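Local atomic coordinates of putative mannose-1-phosphate guanylyl transferase (Thermus thermophilus, PDB entry 2CU2), a protein that probably catalyses transfer of a guanylyl group from GTP to mannose-1-phosphate, yielding GDP-mannose and pyrophosphate. Residues R15-K26 against W253-A261; A87-A95 against F192-F201. All coordinates share one frame; numbering follows the deposited sequence.

From the N terminus, strand 3-8 runs into the loop that carries residues 15-26, and the chain must travel 227 residues before 253-261 returns to meet it, closing contact 1. Contact 2 lies wholly within this long excursion: helix 83-98 offers residues 87-95, and 192-201, at the end of strand 184-192 and the start of helix 194-204, packs back on them. The contacts therefore nest and do not cross. Contact 1 ties the signature loop to the turns after strand 253-254, near the C-terminal strands; contact 2 joins two helices over the central sheet. Their centres are 29 Å apart, on opposite sides of the chain's centre.

Contact 1: residues R15-K26 against W253-A261; sequences RLWPLSREDRPK and WDDVGNWRA. With SO4 (sulfate ion), chain B.
Residues 15-26, the later part of the signature loop of sugar nucleotidyltransferases, meet the turns of 253-261 through R15, L16, W17 and K26. K26 reaches across as an extended chain, and its NZ donates to D255 O at 2.6 Å and, weakly, to V256 O at 3.0 Å; D109 adds a salt bridge to the same nitrogen. Carbonyls and carboxylate together fix the amine.

The indole of W259 is held on a face and at an edge. L16 CD2 sits over the five-membered ring, 3.8 Å from its centroid and close to the normal, a CH-pi contact. At the edge, NE1 donates to W17 O at 2.7 Å (154°), the oxygen near the ring plane although the nitrogen lies above the carbonyl plane. L19 CB touches W259 CH2 at 3.8 Å, and V307, A309 and L316 of the C-terminal strands pack on the same indole.

A bend at chi3 (-63°) turns the R15 guanidinium so that G257 O lies over one face, while sulfate O4 lies at its edge, accepting from R15 NE at 2.9 Å (168°). The backbone N of R15 also donates to O4, and R327 and the E14 backbone N bind the same ion. One water links R15 NH1 to D255 OD1, whose companion OD2 is bonded to Y148.

The sulfate probably came from the crystallisation liquor; its setting at R15 is consistent with an anion-binding corner of the nucleotidyltransferase signature loop.

Contact 2: residues A87-A95 against F192-F201; sequences AVLLGVAEA and FAPATMAELF
V92 on helix 83-98 drives into helix 194-204 between P194 and M197. The axes of segments 87-95 and 194-201 approach to 9.8 Å, with 133° between their directions, and apolar groups meet without a hydrogen bond between the helices.

The tight part runs from A95 to V92. A95 CB abuts P194 CG at 3.6 Å at the start of the second helix. The two methyls of V92 divide the work: CG1, anti to the backbone N (chi1 172°), faces P194 O, while CG2 touches M197 CG at 3.8 Å and also points at the edge of the F192 ring. M197 bends at chi2 and chi3, placing its CE over one face of F192, while its CG lies over a face of F201. The thioether chain lies between the two rings, and I233, V237 and M238 of helix 233-238 also pack on M197.

Farther along, F201 presents its edge to the backbone of the first helix, with CE2 3.9 Å from L89 CA; L89 CD1 meets the same CE2 at 4.0 Å, the two side chains crossing nearly at right angles. With an alanine here, loss of the F201 ring would probably leave a gap beside L89 and V88, and M197 CG would lose the face it lies over.

Packing is looser around V88, whose CG1 comes no nearer than 4.2 Å to M197 CG. On the outer side the helices carry partly exposed glutamates, which pair within their own helices: E94 with K97, E199 with R202 and R203.

V92 rests on L103 of strand 102-107, and neighbouring strand 184-192 ends in F192, backbone-bonded to L103. Helix 83-98 forms the beta-alpha-beta crossover from strand 74-78 to the parallel strand 102-107, as in the Rossmann-like GT-A fold.

Contact 1: residues R15-K26 against W253-A261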
# COMPACT_ATOMS: atom_id res chain seq x y z
N ARG A 15 14.73 2.68 8.69
CA ARG A 15 13.71 1.78 9.20
C ARG A 15 12.34 2.41 9.05
O ARG A 15 11.33 1.74 9.20
CB ARG A 15 13.99 1.41 10.66
CG ARG A 15 15.14 0.41 10.82
CD ARG A 15 15.58 0.30 12.28
NE ARG A 15 16.10 1.58 12.75
CZ ARG A 15 16.44 1.84 14.02
NH1 ARG A 15 16.31 0.91 14.96
NH2 ARG A 15 16.89 3.05 14.34
N LEU A 16 12.30 3.71 8.76
CA LEU A 16 11.01 4.39 8.58
C LEU A 16 10.66 4.63 7.11
O LEU A 16 9.87 5.50 6.78
CB LEU A 16 10.95 5.70 9.37
CG LEU A 16 10.87 5.51 10.89
CD1 LEU A 16 10.80 6.86 11.59
CD2 LEU A 16 9.64 4.66 11.24
N TRP A 17 11.25 3.83 6.22
CA TRP A 17 10.94 3.91 4.79
C TRP A 17 9.48 3.43 4.71
O TRP A 17 9.08 2.55 5.48
CB TRP A 17 11.86 2.96 4.01
CG TRP A 17 11.61 2.95 2.53
CD1 TRP A 17 12.25 3.71 1.58
CD2 TRP A 17 10.63 2.18 1.83
NE1 TRP A 17 11.72 3.46 0.33
CE2 TRP A 17 10.72 2.53 0.45
CE3 TRP A 17 9.67 1.24 2.22
CZ2 TRP A 17 9.89 1.96 -0.52
CZ3 TRP A 17 8.85 0.67 1.25
CH2 TRP A 17 8.96 1.04 -0.10
N PRO A 18 8.68 3.96 3.77
CA PRO A 18 8.93 4.97 2.74
C PRO A 18 8.80 6.42 3.18
O PRO A 18 8.96 7.33 2.36
CB PRO A 18 7.88 4.63 1.70
CG PRO A 18 6.70 4.35 2.57
CD PRO A 18 7.30 3.46 3.66
N LEU A 19 8.48 6.66 4.45
CA LEU A 19 8.32 8.03 4.92
C LEU A 19 9.62 8.80 4.88
O LEU A 19 9.64 9.97 4.49
CB LEU A 19 7.75 8.05 6.34
CG LEU A 19 7.46 9.45 6.90
CD1 LEU A 19 6.39 10.13 6.06
CD2 LEU A 19 7.01 9.34 8.35
N SER A 20 10.72 8.16 5.27
CA SER A 20 12.01 8.82 5.22
C SER A 20 12.55 8.91 3.79
O SER A 20 12.25 8.12 2.91
CB SER A 20 12.99 8.08 6.13
OG SER A 20 13.03 6.70 5.76
N ARG A 21 13.37 9.97 3.59
CA ARG A 21 13.88 10.29 2.26
C ARG A 21 15.39 10.56 2.32
O ARG A 21 15.96 10.77 3.38
CB ARG A 21 13.18 11.57 1.80
CG ARG A 21 11.80 11.33 1.20
CD ARG A 21 11.56 12.23 -0.01
NE ARG A 21 10.55 13.25 0.29
CZ ARG A 21 10.87 14.53 0.02
NH1 ARG A 21 12.07 14.83 -0.46
NH2 ARG A 21 9.95 15.49 0.17
N GLU A 22 16.05 10.55 1.14
CA GLU A 22 17.46 10.94 1.09
C GLU A 22 17.64 12.37 1.60
O GLU A 22 18.51 12.67 2.41
CB GLU A 22 17.97 10.84 -0.35
CG GLU A 22 19.37 10.23 -0.44
CD GLU A 22 20.41 11.31 -0.28
OE1 GLU A 22 20.52 11.85 0.81
OE2 GLU A 22 21.17 11.54 -1.22
N ASP A 23 16.79 13.27 1.12
CA ASP A 23 16.91 14.67 1.52
C ASP A 23 15.99 15.00 2.69
O ASP A 23 15.73 16.15 3.02
CB ASP A 23 16.57 15.54 0.31
CG ASP A 23 15.14 15.24 -0.14
OD1 ASP A 23 14.51 14.40 0.50
OD2 ASP A 23 14.68 15.85 -1.10
N ARG A 24 15.44 13.93 3.29
CA ARG A 24 14.56 14.11 4.43
C ARG A 24 14.85 13.09 5.53
O ARG A 24 14.31 11.99 5.56
CB ARG A 24 13.12 13.95 3.95
CG ARG A 24 12.18 15.01 4.54
CD ARG A 24 12.44 16.40 3.95
NE ARG A 24 11.24 16.90 3.28
CZ ARG A 24 11.38 18.01 2.52
NH1 ARG A 24 12.56 18.59 2.41
NH2 ARG A 24 10.32 18.51 1.88
N PRO A 25 15.78 13.48 6.42
CA PRO A 25 16.17 12.66 7.56
C PRO A 25 15.04 12.51 8.57
O PRO A 25 14.01 13.18 8.50
CB PRO A 25 17.39 13.31 8.21
CG PRO A 25 17.85 14.46 7.32
CD PRO A 25 16.55 14.72 6.43
N LYS A 26 15.25 11.58 9.52
CA LYS A 26 14.18 11.20 10.45
C LYS A 26 13.50 12.42 11.11
O LYS A 26 12.29 12.51 11.22
CB LYS A 26 14.77 10.29 11.52
CG LYS A 26 13.85 10.13 12.73
CD LYS A 26 14.03 8.78 13.42
CE LYS A 26 13.56 8.81 14.88
NZ LYS A 26 14.25 7.76 15.64
N TRP A 253 7.98 8.30 26.66
CA TRP A 253 9.16 8.55 25.83
C TRP A 253 9.50 7.34 24.94
O TRP A 253 9.51 6.20 25.36
CB TRP A 253 10.33 8.87 26.75
CG TRP A 253 11.59 8.96 25.97
CD1 TRP A 253 12.13 10.12 25.37
CD2 TRP A 253 12.53 7.89 25.73
NE1 TRP A 253 13.32 9.88 24.77
CE2 TRP A 253 13.60 8.44 24.98
CE3 TRP A 253 12.55 6.54 26.07
CZ2 TRP A 253 14.67 7.63 24.60
CZ3 TRP A 253 13.62 5.73 25.69
CH2 TRP A 253 14.68 6.29 24.95
N ASP A 254 9.75 7.65 23.65
CA ASP A 254 10.16 6.62 22.71
C ASP A 254 11.15 7.20 21.69
O ASP A 254 11.05 8.35 21.28
CB ASP A 254 8.92 6.11 21.98
CG ASP A 254 9.13 4.66 21.56
OD1 ASP A 254 9.92 4.44 20.64
OD2 ASP A 254 8.49 3.78 22.14
N ASP A 255 12.15 6.39 21.32
CA ASP A 255 13.12 6.90 20.36
C ASP A 255 12.56 6.90 18.93
O ASP A 255 13.13 7.47 18.00
CB ASP A 255 14.42 6.08 20.46
CG ASP A 255 14.29 4.76 19.72
OD1 ASP A 255 15.32 4.27 19.25
OD2 ASP A 255 13.20 4.21 19.65
N VAL A 256 11.40 6.23 18.77
CA VAL A 256 10.78 6.13 17.45
C VAL A 256 11.71 5.52 16.39
O VAL A 256 11.87 6.04 15.30
CB VAL A 256 10.32 7.52 17.00
CG1 VAL A 256 9.35 7.38 15.83
CG2 VAL A 256 9.62 8.23 18.15
N GLY A 257 12.35 4.40 16.77
CA GLY A 257 13.37 3.81 15.89
C GLY A 257 12.75 3.10 14.69
O GLY A 257 13.32 3.02 13.61
N ASN A 258 11.56 2.53 14.83
CA ASN A 258 10.91 1.84 13.72
C ASN A 258 9.39 2.04 13.73
O ASN A 258 8.82 2.63 14.64
CB ASN A 258 11.25 0.36 13.80
CG ASN A 258 10.66 -0.22 15.07
OD1 ASN A 258 9.48 -0.03 15.38
ND2 ASN A 258 11.50 -0.95 15.81
N TRP A 259 8.74 1.54 12.65
CA TRP A 259 7.31 1.77 12.49
C TRP A 259 6.50 1.29 13.70
O TRP A 259 5.44 1.82 14.03
CB TRP A 259 6.85 1.04 11.23
CG TRP A 259 7.18 1.84 10.03
CD1 TRP A 259 8.12 1.51 9.03
CD2 TRP A 259 6.57 3.08 9.62
NE1 TRP A 259 8.16 2.42 8.03
CE2 TRP A 259 7.16 3.46 8.39
CE3 TRP A 259 5.59 3.90 10.18
CZ2 TRP A 259 6.77 4.62 7.75
CZ3 TRP A 259 5.20 5.07 9.55
CH2 TRP A 259 5.79 5.43 8.32
N ARG A 260 7.00 0.22 14.35
CA ARG A 260 6.27 -0.31 15.50
C ARG A 260 6.19 0.70 16.64
O ARG A 260 5.33 0.64 17.51
CB ARG A 260 6.99 -1.58 15.97
CG ARG A 260 6.01 -2.66 16.44
CD ARG A 260 6.15 -2.94 17.94
NE ARG A 260 4.84 -3.23 18.54
CZ ARG A 260 4.59 -4.51 18.88
NH1 ARG A 260 5.51 -5.44 18.69
NH2 ARG A 260 3.41 -4.83 19.41
N ALA A 261 7.15 1.65 16.63
CA ALA A 261 7.18 2.65 17.69
C ALA A 261 5.89 3.48 17.72
O ALA A 261 5.49 4.04 18.73
CB ALA A 261 8.37 3.57 17.44
S SO4 B . 18.31 3.59 10.82
O1 SO4 B . 18.85 2.28 10.38
O2 SO4 B . 18.78 4.66 9.90
O3 SO4 B . 18.79 3.88 12.20
O4 SO4 B . 16.82 3.55 10.81
O HOH W 1 14.64 -1.56 15.33
O HOH W 2 10.11 -0.13 10.69
O HOH W 3 16.10 1.92 18.02
O HOH W 4 15.29 4.64 12.23

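Contact 2: residues A87-A95 against F192-F201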
# COMPACT_ATOMS: atom_id res chain seq x y z
N ALA A 87 29.08 16.21 17.14
CA ALA A 87 28.11 17.28 17.32
C ALA A 87 28.31 17.96 18.68
O ALA A 87 28.25 19.18 18.79
CB ALA A 87 26.69 16.74 17.20
N VAL A 88 28.57 17.16 19.71
CA VAL A 88 28.78 17.72 21.04
C VAL A 88 30.03 18.61 21.06
O VAL A 88 30.05 19.65 21.71
CB VAL A 88 28.92 16.60 22.10
CG1 VAL A 88 29.39 17.17 23.42
CG2 VAL A 88 27.56 15.90 22.29
N LEU A 89 31.06 18.20 20.32
CA LEU A 89 32.29 18.98 20.23
C LEU A 89 31.96 20.39 19.74
O LEU A 89 32.38 21.38 20.32
CB LEU A 89 33.26 18.31 19.25
CG LEU A 89 34.39 19.20 18.71
CD1 LEU A 89 35.33 19.60 19.83
CD2 LEU A 89 35.15 18.45 17.61
N LEU A 90 31.19 20.47 18.66
CA LEU A 90 30.82 21.76 18.08
C LEU A 90 29.99 22.59 19.06
O LEU A 90 30.13 23.80 19.18
CB LEU A 90 30.01 21.50 16.81
CG LEU A 90 30.78 20.67 15.78
CD1 LEU A 90 30.08 20.62 14.42
CD2 LEU A 90 32.19 21.21 15.52
N GLY A 91 29.07 21.89 19.75
CA GLY A 91 28.21 22.59 20.71
C GLY A 91 29.03 23.21 21.84
O GLY A 91 28.76 24.31 22.31
N VAL A 92 30.04 22.45 22.30
CA VAL A 92 30.88 22.95 23.38
C VAL A 92 31.70 24.17 22.95
O VAL A 92 31.88 25.13 23.68
CB VAL A 92 31.82 21.82 23.82
CG1 VAL A 92 32.84 22.35 24.83
CG2 VAL A 92 31.01 20.71 24.47
N ALA A 93 32.23 24.08 21.71
CA ALA A 93 33.01 25.19 21.19
C ALA A 93 32.21 26.50 21.24
O ALA A 93 32.71 27.55 21.61
CB ALA A 93 33.39 24.87 19.74
N GLU A 94 30.94 26.41 20.81
CA GLU A 94 30.11 27.60 20.79
C GLU A 94 29.78 28.09 22.20
O GLU A 94 29.87 29.27 22.52
CB GLU A 94 28.81 27.26 20.04
CG GLU A 94 29.02 27.15 18.53
CD GLU A 94 29.50 28.48 18.00
OE1 GLU A 94 28.84 29.48 18.24
OE2 GLU A 94 30.55 28.51 17.36
N ALA A 95 29.36 27.14 23.05
CA ALA A 95 29.03 27.49 24.43
C ALA A 95 30.18 28.23 25.12
O ALA A 95 29.99 29.21 25.83
CB ALA A 95 28.70 26.21 25.19
N PHE A 192 25.63 19.73 31.33
CA PHE A 192 26.90 19.97 31.99
C PHE A 192 27.43 21.37 31.68
O PHE A 192 27.04 22.01 30.72
CB PHE A 192 27.90 18.93 31.48
CG PHE A 192 27.85 18.87 29.98
CD1 PHE A 192 28.60 19.77 29.23
CD2 PHE A 192 27.08 17.91 29.35
CE1 PHE A 192 28.57 19.70 27.84
CE2 PHE A 192 27.06 17.84 27.96
CZ PHE A 192 27.80 18.73 27.20
N ALA A 193 28.31 21.86 32.57
CA ALA A 193 29.05 23.06 32.21
C ALA A 193 30.05 22.73 31.10
O ALA A 193 30.68 21.67 31.08
CB ALA A 193 29.80 23.56 33.45
N PRO A 194 30.15 23.63 30.11
CA PRO A 194 31.03 23.42 28.98
C PRO A 194 32.43 22.94 29.40
O PRO A 194 33.03 22.07 28.78
CB PRO A 194 31.11 24.73 28.21
CG PRO A 194 29.86 25.53 28.56
CD PRO A 194 29.45 24.90 29.97
N ALA A 195 32.96 23.55 30.49
CA ALA A 195 34.30 23.17 30.93
C ALA A 195 34.39 21.70 31.34
O ALA A 195 35.37 21.02 31.09
CB ALA A 195 34.71 24.07 32.10
N THR A 196 33.35 21.21 32.04
CA THR A 196 33.41 19.81 32.48
C THR A 196 33.48 18.83 31.31
O THR A 196 34.07 17.76 31.39
CB THR A 196 32.25 19.48 33.43
OG1 THR A 196 32.31 20.33 34.58
CG2 THR A 196 32.30 18.02 33.89
N MET A 197 32.84 19.20 30.18
CA MET A 197 32.96 18.33 29.01
C MET A 197 34.34 18.47 28.35
O MET A 197 34.92 17.52 27.85
CB MET A 197 31.84 18.66 28.01
CG MET A 197 31.89 17.81 26.72
SD MET A 197 32.00 16.04 27.01
CE MET A 197 30.28 15.72 27.42
N ALA A 198 34.85 19.72 28.35
CA ALA A 198 36.20 19.92 27.84
C ALA A 198 37.19 19.01 28.57
O ALA A 198 38.04 18.36 27.98
CB ALA A 198 36.58 21.38 28.05
N GLU A 199 37.06 19.01 29.91
CA GLU A 199 37.96 18.18 30.71
C GLU A 199 37.74 16.69 30.43
O GLU A 199 38.65 15.89 30.47
CB GLU A 199 37.72 18.50 32.19
CG GLU A 199 38.66 17.75 33.14
CD GLU A 199 40.10 17.89 32.68
OE1 GLU A 199 40.45 18.94 32.18
OE2 GLU A 199 40.87 16.97 32.91
N LEU A 200 36.46 16.33 30.19
CA LEU A 200 36.19 14.93 29.87
C LEU A 200 36.84 14.52 28.54
O LEU A 200 37.32 13.41 28.37
CB LEU A 200 34.67 14.72 29.79
CG LEU A 200 34.03 14.59 31.18
CD1 LEU A 200 32.51 14.44 31.11
CD2 LEU A 200 34.52 13.39 31.98
N PHE A 201 36.79 15.45 27.56
CA PHE A 201 37.47 15.17 26.29
C PHE A 201 38.96 14.90 26.55
O PHE A 201 39.56 13.96 26.03
CB PHE A 201 37.34 16.40 25.37
CG PHE A 201 36.02 16.47 24.64
CD1 PHE A 201 35.15 15.38 24.62
CD2 PHE A 201 35.68 17.62 23.95
CE1 PHE A 201 33.95 15.47 23.93
CE2 PHE A 201 34.48 17.71 23.26
CZ PHE A 201 33.60 16.63 23.25